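Local coordinates for E2A dna-binding protein (Human adenovirus 5, PDB 2WB0) that binds single-stranded DNA and forms multimers that unwind the template without ATP during the elongation phase of adenoviral strand-displacement replication, at residues 205-210 / 302-307; 73-78 / 312-317; 48-53 / 65-70; 6-11 / 85-90. All blocks are in the same frame, centred on the assembly; numbering follows the deposited sequence.

Contact 1 of 4, residues 205-210 / 302-307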
loop_
_atom_site.group_PDB
_atom_site.type_symbol
_atom_site.label_atom_id
_atom_site.label_comp_id
_atom_site.label_asym_id
_atom_site.label_seq_id
_atom_site.Cartn_x
_atom_site.Cartn_y
_atom_site.Cartn_z
ATOM N N ALA A 205 12.909 -4.279 13.857
ATOM C CA ALA A 205 13.297 -3.258 14.837
ATOM C C ALA A 205 12.113 -2.762 15.660
ATOM O O ALA A 205 12.265 -2.358 16.829
ATOM C CB ALA A 205 13.956 -2.084 14.169
ATOM N N LEU A 206 10.930 -2.735 15.062
ATOM C CA LEU A 206 9.795 -2.235 15.831
ATOM C C LEU A 206 9.209 -3.351 16.719
ATOM O O LEU A 206 8.627 -3.048 17.784
ATOM C CB LEU A 206 8.736 -1.637 14.856
ATOM C CG LEU A 206 7.392 -0.919 15.028
ATOM C CD1 LEU A 206 6.990 -0.444 16.450
ATOM C CD2 LEU A 206 7.169 0.195 13.899
ATOM N N TYR A 207 9.332 -4.590 16.248
ATOM C CA TYR A 207 8.799 -5.773 16.936
ATOM C C TYR A 207 9.909 -6.822 17.162
ATOM O O TYR A 207 9.864 -7.956 16.584
ATOM C CB TYR A 207 7.620 -6.384 16.169
ATOM C CG TYR A 207 6.527 -5.385 15.943
ATOM C CD1 TYR A 207 5.584 -5.112 16.927
ATOM C CD2 TYR A 207 6.458 -4.688 14.747
ATOM C CE1 TYR A 207 4.577 -4.169 16.712
ATOM C CE2 TYR A 207 5.445 -3.779 14.494
ATOM C CZ TYR A 207 4.534 -3.481 15.486
ATOM O OH TYR A 207 3.567 -2.555 15.209
ATOM N N PRO A 208 10.922 -6.447 17.961
ATOM C CA PRO A 208 12.095 -7.325 18.057
ATOM C C PRO A 208 11.757 -8.720 18.636
ATOM O O PRO A 208 12.476 -9.677 18.344
ATOM C CB PRO A 208 13.057 -6.558 18.994
ATOM C CG PRO A 208 12.255 -5.575 19.748
ATOM C CD PRO A 208 10.913 -5.394 18.992
ATOM N N ASN A 209 10.641 -8.843 19.355
ATOM C CA ASN A 209 10.260 -10.128 19.993
ATOM C C ASN A 209 9.011 -10.788 19.429
ATOM O O ASN A 209 8.402 -11.622 20.108
ATOM C CB ASN A 209 10.095 -9.944 21.497
ATOM C CG ASN A 209 11.402 -9.557 22.164
ATOM O OD1 ASN A 209 12.443 -10.210 21.965
ATOM N ND2 ASN A 209 11.376 -8.452 22.888
ATOM N N ALA A 210 8.658 -10.427 18.186
ATOM C CA ALA A 210 7.513 -10.968 17.488
ATOM C C ALA A 210 7.597 -12.458 17.354
ATOM O O ALA A 210 8.647 -12.990 16.971
ATOM C CB ALA A 210 7.379 -10.330 16.084
ATOM N N ASP A 302 5.983 4.086 6.215
ATOM C CA ASP A 302 5.018 5.116 6.635
ATOM C C ASP A 302 3.678 4.465 6.760
ATOM O O ASP A 302 2.916 4.865 7.630
ATOM C CB ASP A 302 4.977 6.302 5.625
ATOM C CG ASP A 302 6.244 7.093 5.666
ATOM O OD1 ASP A 302 6.985 6.881 6.665
ATOM O OD2 ASP A 302 6.530 7.844 4.714
ATOM N N LEU A 303 3.386 3.455 5.934
ATOM C CA LEU A 303 2.077 2.752 6.066
ATOM C C LEU A 303 1.953 2.005 7.420
ATOM O O LEU A 303 0.907 2.039 8.101
ATOM C CB LEU A 303 1.880 1.753 4.917
ATOM C CG LEU A 303 0.478 1.405 4.385
ATOM C CD1 LEU A 303 0.448 0.101 3.561
ATOM C CD2 LEU A 303 -0.833 1.785 5.127
ATOM N N LEU A 304 3.027 1.323 7.815
ATOM C CA LEU A 304 3.033 0.637 9.104
ATOM C C LEU A 304 2.946 1.668 10.219
ATOM O O LEU A 304 2.202 1.487 11.158
ATOM C CB LEU A 304 4.309 -0.183 9.248
ATOM C CG LEU A 304 4.378 -1.410 10.152
ATOM C CD1 LEU A 304 5.735 -1.842 10.717
ATOM C CD2 LEU A 304 3.079 -1.978 10.818
ATOM N N ASN A 305 3.660 2.788 10.085
ATOM C CA ASN A 305 3.585 3.833 11.107
ATOM C C ASN A 305 2.211 4.455 11.164
ATOM O O ASN A 305 1.791 4.877 12.262
ATOM C CB ASN A 305 4.584 4.973 10.887
ATOM C CG ASN A 305 5.927 4.766 11.629
ATOM O OD1 ASN A 305 6.024 3.999 12.582
ATOM N ND2 ASN A 305 6.920 5.513 11.219
ATOM N N ALA A 306 1.469 4.487 10.029
ATOM C CA ALA A 306 0.085 5.026 10.098
ATOM C C ALA A 306 -0.695 4.110 11.024
ATOM O O ALA A 306 -1.498 4.598 11.878
ATOM C CB ALA A 306 -0.612 5.045 8.773
ATOM N N LEU A 307 -0.507 2.809 10.862
ATOM C CA LEU A 307 -1.218 1.850 11.730
ATOM C C LEU A 307 -0.814 2.002 13.231
ATOM O O LEU A 307 -1.651 2.007 14.191
ATOM C CB LEU A 307 -1.014 0.406 11.241
ATOM C CG LEU A 307 -1.559 -0.723 12.179
ATOM C CD1 LEU A 307 -3.079 -0.644 12.406
ATOM C CD2 LEU A 307 -1.208 -2.159 11.639
#
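Leu206 carries its CG opposite the backbone N (chi1 -177°), and Leu304 does the same with chi1 at -155°; in this way the two leucines extend from their helices toward each other and meet tip to tip. The contact joins the C-terminal end of helix 189-206, in the first zinc-binding family region, to helix 300-315, which lies in the second and packs by its other residues on the helical N-terminal region. The closest pair is apolar, CD2 of Leu206 against CD1 of Leu304 at 4.0 Å, and the contact is modest in size, burying 131 Å². The backbones stay well apart, with the CA atoms of Leu206 and Asn305 at 9.9 Å, so that side chains, not backbones, make the contact. The same CD2 of Leu206 also lies 4.2 Å from OD1 of Asn305, whose side chain crosses that of Leu206 at a slant.

Tyr207 is the first residue to leave helical geometry and starts a type I turn that runs to Ala210, closed by the bond from Ala210 N to Tyr207 O at 3.2 Å. That carbonyl oxygen is also hydrogen-bonded to NE2 of His214. The ring of Tyr207 extends toward helix 300-315, and CD1 of Leu206 lies 4.0 Å above one of its faces, displaced toward the rim. Further along helix 300-315 the ring touches Val308 and Arg311. Leu304 approaches the ring near its plane, at the edge, where its CD1 lies 4.3 Å from CE2 of Tyr207.

Contact 2 of 4, residues 73-78 / 312-317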
loop_
_atom_site.group_PDB
_atom_site.type_symbol
_atom_site.label_atom_id
_atom_site.label_comp_id
_atom_site.label_asym_id
_atom_site.label_seq_id
_atom_site.Cartn_x
_atom_site.Cartn_y
_atom_site.Cartn_z
ATOM N N ARG A 73 -8.537 5.251 7.800
ATOM C CA ARG A 73 -9.041 3.915 7.626
ATOM C C ARG A 73 -8.736 3.006 8.817
ATOM O O ARG A 73 -9.542 2.117 9.174
ATOM C CB ARG A 73 -8.410 3.307 6.364
ATOM C CG ARG A 73 -8.763 4.022 5.004
ATOM C CD ARG A 73 -8.257 3.095 3.856
ATOM N NE ARG A 73 -8.138 3.706 2.488
ATOM C CZ ARG A 73 -7.556 3.135 1.416
ATOM N NH1 ARG A 73 -6.870 1.957 1.502
ATOM N NH2 ARG A 73 -7.600 3.789 0.227
ATOM N N PHE A 74 -7.542 3.155 9.391
ATOM C CA PHE A 74 -7.209 2.307 10.532
ATOM C C PHE A 74 -8.054 2.689 11.727
ATOM O O PHE A 74 -8.486 1.823 12.443
ATOM C CB PHE A 74 -5.725 2.416 10.852
ATOM C CG PHE A 74 -4.873 1.756 9.839
ATOM C CD1 PHE A 74 -5.159 0.450 9.414
ATOM C CD2 PHE A 74 -3.779 2.454 9.250
ATOM C CE1 PHE A 74 -4.375 -0.208 8.473
ATOM C CE2 PHE A 74 -2.987 1.791 8.316
ATOM C CZ PHE A 74 -3.248 0.492 7.928
ATOM N N LEU A 75 -8.296 3.973 11.917
ATOM C CA LEU A 75 -9.128 4.436 13.016
ATOM C C LEU A 75 -10.551 3.899 12.824
ATOM O O LEU A 75 -11.171 3.331 13.728
ATOM C CB LEU A 75 -9.193 5.949 12.970
ATOM C CG LEU A 75 -9.454 6.739 14.279
ATOM C CD1 LEU A 75 -10.056 8.115 14.144
ATOM C CD2 LEU A 75 -9.787 5.992 15.642
ATOM N N GLN A 76 -11.046 4.060 11.618
ATOM C CA GLN A 76 -12.287 3.399 11.232
ATOM C C GLN A 76 -12.337 1.929 11.578
ATOM O O GLN A 76 -13.336 1.443 12.116
ATOM C CB GLN A 76 -12.567 3.606 9.728
ATOM C CG GLN A 76 -14.081 3.224 9.416
ATOM C CD GLN A 76 -14.392 3.173 7.962
ATOM O OE1 GLN A 76 -15.363 3.784 7.482
ATOM N NE2 GLN A 76 -13.565 2.495 7.244
ATOM N N ALA A 77 -11.286 1.189 11.276
ATOM C CA ALA A 77 -11.315 -0.212 11.577
ATOM C C ALA A 77 -11.388 -0.477 13.088
ATOM O O ALA A 77 -12.015 -1.473 13.527
ATOM C CB ALA A 77 -10.082 -0.888 10.972
ATOM N N TYR A 78 -10.695 0.358 13.864
ATOM C CA TYR A 78 -10.685 0.155 15.343
ATOM C C TYR A 78 -12.046 0.506 15.935
ATOM O O TYR A 78 -12.560 -0.217 16.805
ATOM C CB TYR A 78 -9.540 0.945 15.999
ATOM C CG TYR A 78 -8.257 0.143 15.914
ATOM C CD1 TYR A 78 -8.115 -1.077 16.618
ATOM C CD2 TYR A 78 -7.189 0.598 15.169
ATOM C CE1 TYR A 78 -6.930 -1.857 16.532
ATOM C CE2 TYR A 78 -5.972 -0.175 15.068
ATOM C CZ TYR A 78 -5.870 -1.404 15.727
ATOM O OH TYR A 78 -4.749 -2.149 15.626
ATOM N N SER A 312 -1.543 4.297 18.981
ATOM C CA SER A 312 -1.236 5.297 19.999
ATOM C C SER A 312 -2.386 6.246 20.302
ATOM O O SER A 312 -2.715 6.469 21.460
ATOM C CB SER A 312 0.035 6.104 19.673
ATOM O OG SER A 312 1.139 5.235 19.798
ATOM N N LEU A 313 -2.980 6.805 19.264
ATOM C CA LEU A 313 -4.130 7.712 19.374
ATOM C C LEU A 313 -5.260 7.028 20.090
ATOM O O LEU A 313 -5.924 7.665 20.964
ATOM C CB LEU A 313 -4.602 8.161 17.961
ATOM C CG LEU A 313 -5.919 8.905 17.701
ATOM C CD1 LEU A 313 -6.217 9.999 18.717
ATOM C CD2 LEU A 313 -5.852 9.546 16.211
ATOM N N TRP A 314 -5.504 5.762 19.712
ATOM C CA TRP A 314 -6.564 4.968 20.290
ATOM C C TRP A 314 -6.316 4.840 21.837
ATOM O O TRP A 314 -7.232 5.067 22.656
ATOM C CB TRP A 314 -6.629 3.580 19.649
ATOM C CG TRP A 314 -7.798 2.816 20.175
ATOM C CD1 TRP A 314 -7.815 1.919 21.234
ATOM C CD2 TRP A 314 -9.137 2.913 19.706
ATOM N NE1 TRP A 314 -9.122 1.472 21.460
ATOM C CE2 TRP A 314 -9.947 2.067 20.533
ATOM C CE3 TRP A 314 -9.745 3.641 18.673
ATOM C CZ2 TRP A 314 -11.317 1.904 20.318
ATOM C CZ3 TRP A 314 -11.123 3.490 18.476
ATOM C CH2 TRP A 314 -11.887 2.620 19.286
ATOM N N SER A 315 -5.060 4.545 22.201
ATOM C CA SER A 315 -4.644 4.307 23.602
ATOM C C SER A 315 -4.808 5.558 24.449
ATOM O O SER A 315 -4.949 5.461 25.681
ATOM C CB SER A 315 -3.175 3.840 23.688
ATOM O OG SER A 315 -2.279 4.959 23.528
ATOM N N GLU A 316 -4.773 6.735 23.818
ATOM C CA GLU A 316 -4.987 7.969 24.530
ATOM C C GLU A 316 -6.482 8.228 24.714
ATOM O O GLU A 316 -6.853 9.191 25.373
ATOM C CB GLU A 316 -4.326 9.176 23.835
ATOM C CG GLU A 316 -2.783 9.048 23.743
ATOM C CD GLU A 316 -2.104 10.120 22.918
ATOM O OE1 GLU A 316 -2.744 11.098 22.479
ATOM O OE2 GLU A 316 -0.874 9.980 22.725
ATOM N N ASN A 317 -7.327 7.353 24.173
ATOM C CA ASN A 317 -8.782 7.603 24.252
ATOM C C ASN A 317 -9.617 6.486 24.794
ATOM O O ASN A 317 -10.740 6.726 25.225
ATOM C CB ASN A 317 -9.306 8.026 22.896
ATOM C CG ASN A 317 -8.799 9.347 22.501
ATOM O OD1 ASN A 317 -7.794 9.477 21.799
ATOM N ND2 ASN A 317 -9.460 10.352 22.942
#
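Trp314 reaches toward helix 64-83 with CG trans to its main-chain nitrogen (chi1 -175°), which carries the indole away from its own helix and onto Leu75 and Tyr78. From CB and CG the side chain passes into the bicyclic ring, and its six-membered half does most of the touching. CE3 lies 3.8 Å from CB of Tyr78 and equally near CD2 of Leu75, but the two come from different directions: the tyrosine methylene sits over one face, while the leucine methyl lies in the ring plane at the edge. The face contact is a CH-pi interaction, with CB of Tyr78 4.1 Å from the centroid of the six-membered ring and 23° off its normal.

Here the C-terminal end of helix 300-315 packs against helix 64-83 of the all-alpha family region, helix on helix, with both contributing buried residues. Farther out along the indole, CZ3 is 4.0 Å from CD2 of Leu75, and CH2 ends 3.8 Å from the backbone O of Tyr78. On the pyrrole side NE1 is hydrogen-bonded to the carbonyl oxygen of Glu320, and Phe318 stacks on the indole. The phenol of Tyr78 leads off from the contact, its OH hydrogen-bonded to NE of Arg311.

Contact 3 of 4, residues 48-53 / 65-70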
loop_
_atom_site.group_PDB
_atom_site.type_symbol
_atom_site.label_atom_id
_atom_site.label_comp_id
_atom_site.label_asym_id
_atom_site.label_seq_id
_atom_site.Cartn_x
_atom_site.Cartn_y
_atom_site.Cartn_z
ATOM N N THR A 48 -5.688 16.224 13.142
ATOM C CA THR A 48 -5.657 17.086 14.313
ATOM C C THR A 48 -4.702 16.549 15.400
ATOM O O THR A 48 -3.879 17.329 15.945
ATOM C CB THR A 48 -7.103 17.399 14.857
ATOM O OG1 THR A 48 -7.889 17.873 13.770
ATOM C CG2 THR A 48 -7.088 18.501 15.890
ATOM N N TRP A 49 -4.755 15.234 15.664
ATOM C CA TRP A 49 -3.877 14.621 16.666
ATOM C C TRP A 49 -2.370 14.716 16.248
ATOM O O TRP A 49 -1.466 15.006 17.066
ATOM C CB TRP A 49 -4.349 13.197 16.950
ATOM C CG TRP A 49 -3.440 12.350 17.836
ATOM C CD1 TRP A 49 -3.458 12.296 19.200
ATOM C CD2 TRP A 49 -2.459 11.393 17.416
ATOM N NE1 TRP A 49 -2.536 11.387 19.664
ATOM C CE2 TRP A 49 -1.919 10.798 18.591
ATOM C CE3 TRP A 49 -1.963 10.981 16.160
ATOM C CZ2 TRP A 49 -0.889 9.823 18.561
ATOM C CZ3 TRP A 49 -0.948 9.988 16.134
ATOM C CH2 TRP A 49 -0.429 9.415 17.330
ATOM N N LEU A 50 -2.121 14.525 14.963
ATOM C CA LEU A 50 -0.779 14.724 14.381
ATOM C C LEU A 50 -0.280 16.176 14.557
ATOM O O LEU A 50 0.810 16.377 15.072
ATOM C CB LEU A 50 -0.848 14.391 12.930
ATOM C CG LEU A 50 -0.286 13.115 12.299
ATOM C CD1 LEU A 50 0.268 11.930 13.182
ATOM C CD2 LEU A 50 -1.016 12.729 10.988
ATOM N N ASN A 51 -1.077 17.150 14.105
ATOM C CA ASN A 51 -0.801 18.573 14.217
ATOM C C ASN A 51 -0.430 18.927 15.648
ATOM O O ASN A 51 0.308 19.891 15.891
ATOM C CB ASN A 51 -2.039 19.368 13.868
ATOM C CG ASN A 51 -2.223 19.577 12.351
ATOM O OD1 ASN A 51 -3.210 20.210 11.908
ATOM N ND2 ASN A 51 -1.309 19.055 11.561
ATOM N N GLU A 52 -0.943 18.127 16.586
ATOM C CA GLU A 52 -0.929 18.463 18.018
ATOM C C GLU A 52 0.199 17.700 18.717
ATOM O O GLU A 52 0.993 18.285 19.481
ATOM C CB GLU A 52 -2.348 18.206 18.593
ATOM C CG GLU A 52 -2.485 17.879 20.060
ATOM C CD GLU A 52 -3.943 17.497 20.428
ATOM O OE1 GLU A 52 -4.099 16.492 21.190
ATOM O OE2 GLU A 52 -4.900 18.178 19.922
ATOM N N GLU A 53 0.321 16.419 18.405
ATOM C CA GLU A 53 1.313 15.551 19.036
ATOM C C GLU A 53 2.558 15.193 18.191
ATOM O O GLU A 53 3.555 14.686 18.725
ATOM C CB GLU A 53 0.623 14.266 19.485
ATOM C CG GLU A 53 -0.645 14.515 20.301
ATOM C CD GLU A 53 -0.350 14.717 21.774
ATOM O OE1 GLU A 53 0.722 14.254 22.248
ATOM O OE2 GLU A 53 -1.199 15.334 22.460
ATOM N N LYS A 65 -1.567 13.710 2.519
ATOM C CA LYS A 65 -2.962 13.328 2.362
ATOM C C LYS A 65 -3.109 11.835 2.475
ATOM O O LYS A 65 -4.025 11.347 3.174
ATOM C CB LYS A 65 -3.473 13.782 0.982
ATOM C CG LYS A 65 -4.887 13.293 0.678
ATOM C CD LYS A 65 -5.212 13.657 -0.799
ATOM C CE LYS A 65 -6.194 12.697 -1.456
ATOM N NZ LYS A 65 -6.387 13.031 -2.936
ATOM N N THR A 66 -2.209 11.089 1.809
ATOM C CA THR A 66 -2.338 9.646 1.834
ATOM C C THR A 66 -2.038 9.146 3.241
ATOM O O THR A 66 -2.693 8.240 3.682
ATOM C CB THR A 66 -1.406 8.919 0.854
ATOM O OG1 THR A 66 -1.621 9.437 -0.477
ATOM C CG2 THR A 66 -1.756 7.398 0.849
ATOM N N PHE A 67 -1.040 9.710 3.922
ATOM C CA PHE A 67 -0.748 9.244 5.282
ATOM C C PHE A 67 -2.014 9.401 6.217
ATOM O O PHE A 67 -2.451 8.456 6.944
ATOM C CB PHE A 67 0.466 10.007 5.862
ATOM C CG PHE A 67 0.869 9.522 7.204
ATOM C CD1 PHE A 67 1.530 8.312 7.320
ATOM C CD2 PHE A 67 0.535 10.248 8.354
ATOM C CE1 PHE A 67 1.913 7.778 8.569
ATOM C CE2 PHE A 67 0.937 9.776 9.582
ATOM C CZ PHE A 67 1.591 8.480 9.693
ATOM N N VAL A 68 -2.601 10.582 6.182
ATOM C CA VAL A 68 -3.783 10.874 7.012
ATOM C C VAL A 68 -5.002 10.022 6.643
ATOM O O VAL A 68 -5.796 9.573 7.520
ATOM C CB VAL A 68 -4.092 12.403 6.913
ATOM C CG1 VAL A 68 -5.444 12.712 7.477
ATOM C CG2 VAL A 68 -2.993 13.170 7.619
ATOM N N THR A 69 -5.198 9.841 5.347
ATOM C CA THR A 69 -6.285 8.954 4.878
ATOM C C THR A 69 -6.123 7.530 5.374
ATOM O O THR A 69 -7.103 6.890 5.794
ATOM C CB THR A 69 -6.326 8.958 3.368
ATOM O OG1 THR A 69 -6.721 10.284 2.992
ATOM C CG2 THR A 69 -7.365 7.889 2.838
ATOM N N MET A 70 -4.881 7.037 5.372
ATOM C CA MET A 70 -4.697 5.696 5.857
ATOM C C MET A 70 -4.900 5.642 7.366
ATOM O O MET A 70 -5.463 4.678 7.865
ATOM C CB MET A 70 -3.357 5.070 5.452
ATOM C CG MET A 70 -3.213 4.847 3.944
ATOM S SD MET A 70 -4.571 3.908 3.147
ATOM C CE MET A 70 -4.341 2.404 4.083
#
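Lys65 O is gripped by two donors of Thr69, one turn later in helix 64-83, near Phe67 and Val68, which meet Leu50. Thr69 OG1 donates to Lys65 O at 2.9 Å, from 38° out of the carbonyl plane and therefore not along a lone pair. The backbone N of Thr69 reaches the same oxygen from the opposite face of that plane, as the regular helical bond. With chi1 at -67° the threonine hydroxyl lies back over its own helix, where it can add a second bond to the same oxygen.

Across the contact, Leu50 supplies a single methyl to both neighbours. Its CD2 lies 3.8 Å from CE2 of Phe67, in the plane of the ring at its edge, and the two side chains meet at a slant. A chi1 of -176° extends the Phe67 ring away from its backbone N and out toward helix 40-53. The same CD2 is 3.9 Å from CG2 of Val68, and there the side chains run past one another in opposite directions. This is packing of two consecutive helices, 40-53 and 64-83, within the all-alpha family region; their CA atoms come closest at Leu50 and Val68, 8.8 Å apart. A third helix, 300-315, joins the core: Met309 touches Leu50 and Ala306 touches Phe67. Lys65, whose side chain does not meet 48-53, forms salt bridges through NZ with Glu224 and Asp295.

Contact 4 of 4, residues 6-11 / 85-90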
loop_
_atom_site.group_PDB
_atom_site.type_symbol
_atom_site.label_atom_id
_atom_site.label_comp_id
_atom_site.label_asym_id
_atom_site.label_seq_id
_atom_site.Cartn_x
_atom_site.Cartn_y
_atom_site.Cartn_z
ATOM N N SER A 6 -27.623 -1.310 20.307
ATOM C CA SER A 6 -27.142 -1.617 18.947
ATOM C C SER A 6 -25.643 -1.239 18.826
ATOM O O SER A 6 -25.206 -0.242 19.359
ATOM C CB SER A 6 -28.005 -0.905 17.857
ATOM O OG SER A 6 -27.822 0.534 17.809
ATOM N N ALA A 7 -24.886 -2.095 18.152
ATOM C CA ALA A 7 -23.511 -1.806 17.766
ATOM C C ALA A 7 -23.351 -0.415 17.092
ATOM O O ALA A 7 -22.480 0.414 17.488
ATOM C CB ALA A 7 -23.067 -2.891 16.896
ATOM N N TRP A 8 -24.235 -0.107 16.129
ATOM C CA TRP A 8 -24.233 1.215 15.512
ATOM C C TRP A 8 -24.283 2.383 16.501
ATOM O O TRP A 8 -23.457 3.327 16.420
ATOM C CB TRP A 8 -25.338 1.332 14.439
ATOM C CG TRP A 8 -25.266 2.598 13.623
ATOM C CD1 TRP A 8 -24.601 2.749 12.417
ATOM C CD2 TRP A 8 -25.874 3.853 13.908
ATOM N NE1 TRP A 8 -24.780 4.017 11.947
ATOM C CE2 TRP A 8 -25.552 4.720 12.833
ATOM C CE3 TRP A 8 -26.673 4.345 14.966
ATOM C CZ2 TRP A 8 -25.997 6.025 12.770
ATOM C CZ3 TRP A 8 -27.110 5.678 14.908
ATOM C CH2 TRP A 8 -26.753 6.508 13.843
ATOM N N GLU A 9 -25.197 2.350 17.480
ATOM C CA GLU A 9 -25.214 3.449 18.415
ATOM C C GLU A 9 -23.896 3.503 19.268
ATOM O O GLU A 9 -23.428 4.551 19.582
ATOM C CB GLU A 9 -26.445 3.358 19.350
ATOM C CG GLU A 9 -27.762 3.858 18.733
ATOM C CD GLU A 9 -28.953 3.675 19.731
ATOM O OE1 GLU A 9 -29.339 2.496 19.959
ATOM O OE2 GLU A 9 -29.427 4.699 20.283
ATOM N N LYS A 10 -23.344 2.352 19.606
ATOM C CA LYS A 10 -22.133 2.304 20.443
ATOM C C LYS A 10 -20.952 2.917 19.639
ATOM O O LYS A 10 -20.248 3.820 20.125
ATOM C CB LYS A 10 -21.858 0.877 20.835
ATOM C CG LYS A 10 -20.485 0.674 21.455
ATOM C CD LYS A 10 -20.310 -0.694 21.992
ATOM C CE LYS A 10 -19.100 -0.724 22.916
ATOM N NZ LYS A 10 -18.657 -2.132 22.968
ATOM N N GLY A 11 -20.803 2.487 18.378
ATOM C CA GLY A 11 -19.863 3.117 17.416
ATOM C C GLY A 11 -20.027 4.603 17.320
ATOM O O GLY A 11 -19.031 5.381 17.381
ATOM N N VAL A 85 -19.423 -3.313 14.836
ATOM C CA VAL A 85 -20.113 -3.105 13.594
ATOM C C VAL A 85 -19.250 -3.560 12.439
ATOM O O VAL A 85 -18.075 -3.294 12.453
ATOM C CB VAL A 85 -20.731 -1.686 13.406
ATOM C CG1 VAL A 85 -20.733 -0.839 14.640
ATOM C CG2 VAL A 85 -20.289 -0.943 12.067
ATOM N N THR A 86 -19.814 -4.307 11.489
ATOM C CA THR A 86 -19.103 -4.663 10.251
ATOM C C THR A 86 -20.123 -4.474 9.127
ATOM O O THR A 86 -21.350 -4.784 9.305
ATOM C CB THR A 86 -18.634 -6.118 10.265
ATOM O OG1 THR A 86 -19.786 -6.931 10.352
ATOM C CG2 THR A 86 -17.869 -6.466 11.538
ATOM N N TYR A 87 -19.651 -3.943 8.000
ATOM C CA TYR A 87 -20.483 -3.858 6.816
ATOM C C TYR A 87 -19.894 -4.866 5.859
ATOM O O TYR A 87 -18.737 -4.744 5.448
ATOM C CB TYR A 87 -20.428 -2.475 6.204
ATOM C CG TYR A 87 -20.989 -1.383 7.156
ATOM C CD1 TYR A 87 -22.348 -1.030 7.146
ATOM C CD2 TYR A 87 -20.165 -0.719 8.044
ATOM C CE1 TYR A 87 -22.805 -0.021 7.967
ATOM C CE2 TYR A 87 -20.633 0.265 8.889
ATOM C CZ TYR A 87 -21.976 0.601 8.854
ATOM O OH TYR A 87 -22.488 1.588 9.688
ATOM N N LYS A 88 -20.678 -5.869 5.498
ATOM C CA LYS A 88 -20.174 -6.911 4.623
ATOM C C LYS A 88 -19.689 -6.310 3.310
ATOM O O LYS A 88 -20.312 -5.405 2.780
ATOM C CB LYS A 88 -21.269 -7.934 4.377
ATOM C CG LYS A 88 -20.679 -9.274 3.983
ATOM C CD LYS A 88 -21.700 -10.383 4.102
ATOM C CE LYS A 88 -21.026 -11.674 3.571
ATOM N NZ LYS A 88 -22.049 -12.512 2.834
ATOM N N HIS A 89 -18.551 -6.769 2.807
ATOM C CA HIS A 89 -17.932 -6.234 1.545
ATOM C C HIS A 89 -17.318 -4.827 1.634
ATOM O O HIS A 89 -16.911 -4.234 0.600
ATOM C CB HIS A 89 -18.880 -6.314 0.335
ATOM C CG HIS A 89 -19.642 -7.592 0.275
ATOM N ND1 HIS A 89 -19.051 -8.782 -0.093
ATOM C CD2 HIS A 89 -20.920 -7.893 0.615
ATOM C CE1 HIS A 89 -19.948 -9.754 -0.028
ATOM N NE2 HIS A 89 -21.091 -9.243 0.409
ATOM N N HIS A 90 -17.277 -4.289 2.852
ATOM C CA HIS A 90 -16.578 -3.031 3.119
ATOM C C HIS A 90 -15.487 -3.228 4.204
ATOM O O HIS A 90 -15.557 -2.653 5.276
ATOM C CB HIS A 90 -17.550 -1.924 3.551
ATOM C CG HIS A 90 -18.577 -1.613 2.492
ATOM N ND1 HIS A 90 -18.399 -0.630 1.537
ATOM C CD2 HIS A 90 -19.776 -2.197 2.227
ATOM C CE1 HIS A 90 -19.463 -0.609 0.737
ATOM N NE2 HIS A 90 -20.301 -1.570 1.123
#
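Trp8 and Tyr87 are set at a slant, with the phenol oxygen in the plane of the indole and at its edge: OH of Tyr87 lies 3.6 Å from CD1 of Trp8. The approach is therefore edge-on and involves no stacking of the rings. On the tryptophan side, chi1 at -172° places the indole beside the carbonyl carbon and brings its CD1 edge to the phenol, while NE1 is hydrogen-bonded to the carbonyl oxygen of Lys33. The hydroxyl of Tyr87 makes a weak hydrogen bond to the carbonyl oxygen of Leu34, so one loop receives both aromatic polar groups.

Beside this pair Val85 points at the first turn of the helix. Its CG1 is 3.8 Å from CB of Ala7 and 3.6 Å from the backbone O of Ala7, thus touching side chain and main chain together. The contact ties the start of helix 7-21 to the loop after helix 64-83; within that loop a type II turn runs from Tyr87 to His90. Ser6 is the N-cap of helix 7-21: Glu9 N donates to Ser6 OG at 3.2 Å, with an N-H...O angle of 158°. Farther along this helix, Lys10 makes a cation-pi interaction with Phe82 and its NZ bonds to the carbonyl oxygen of the same residue.

Helix 300-315 runs through contacts 1 and 2, whose centres are 15 Å apart; Phe74 bridges them, its CD2 lying 3.6 Å from CA of Leu307. Contacts 2 and 3 share helix 64-83 and lie 12 Å apart between centres, and they are joined by a probable hydrogen bond from NE1 of Trp49 to OE1 of Glu316 at 2.8 Å. Phe67 of contact 3 also meets contact 1, with CE1 3.6 Å from N of Ala306. Contact 4 stands apart, its nearest atoms about 6 Å from contact 2 and about 15 Å from contact 1. All four lie away from the two zinc sites.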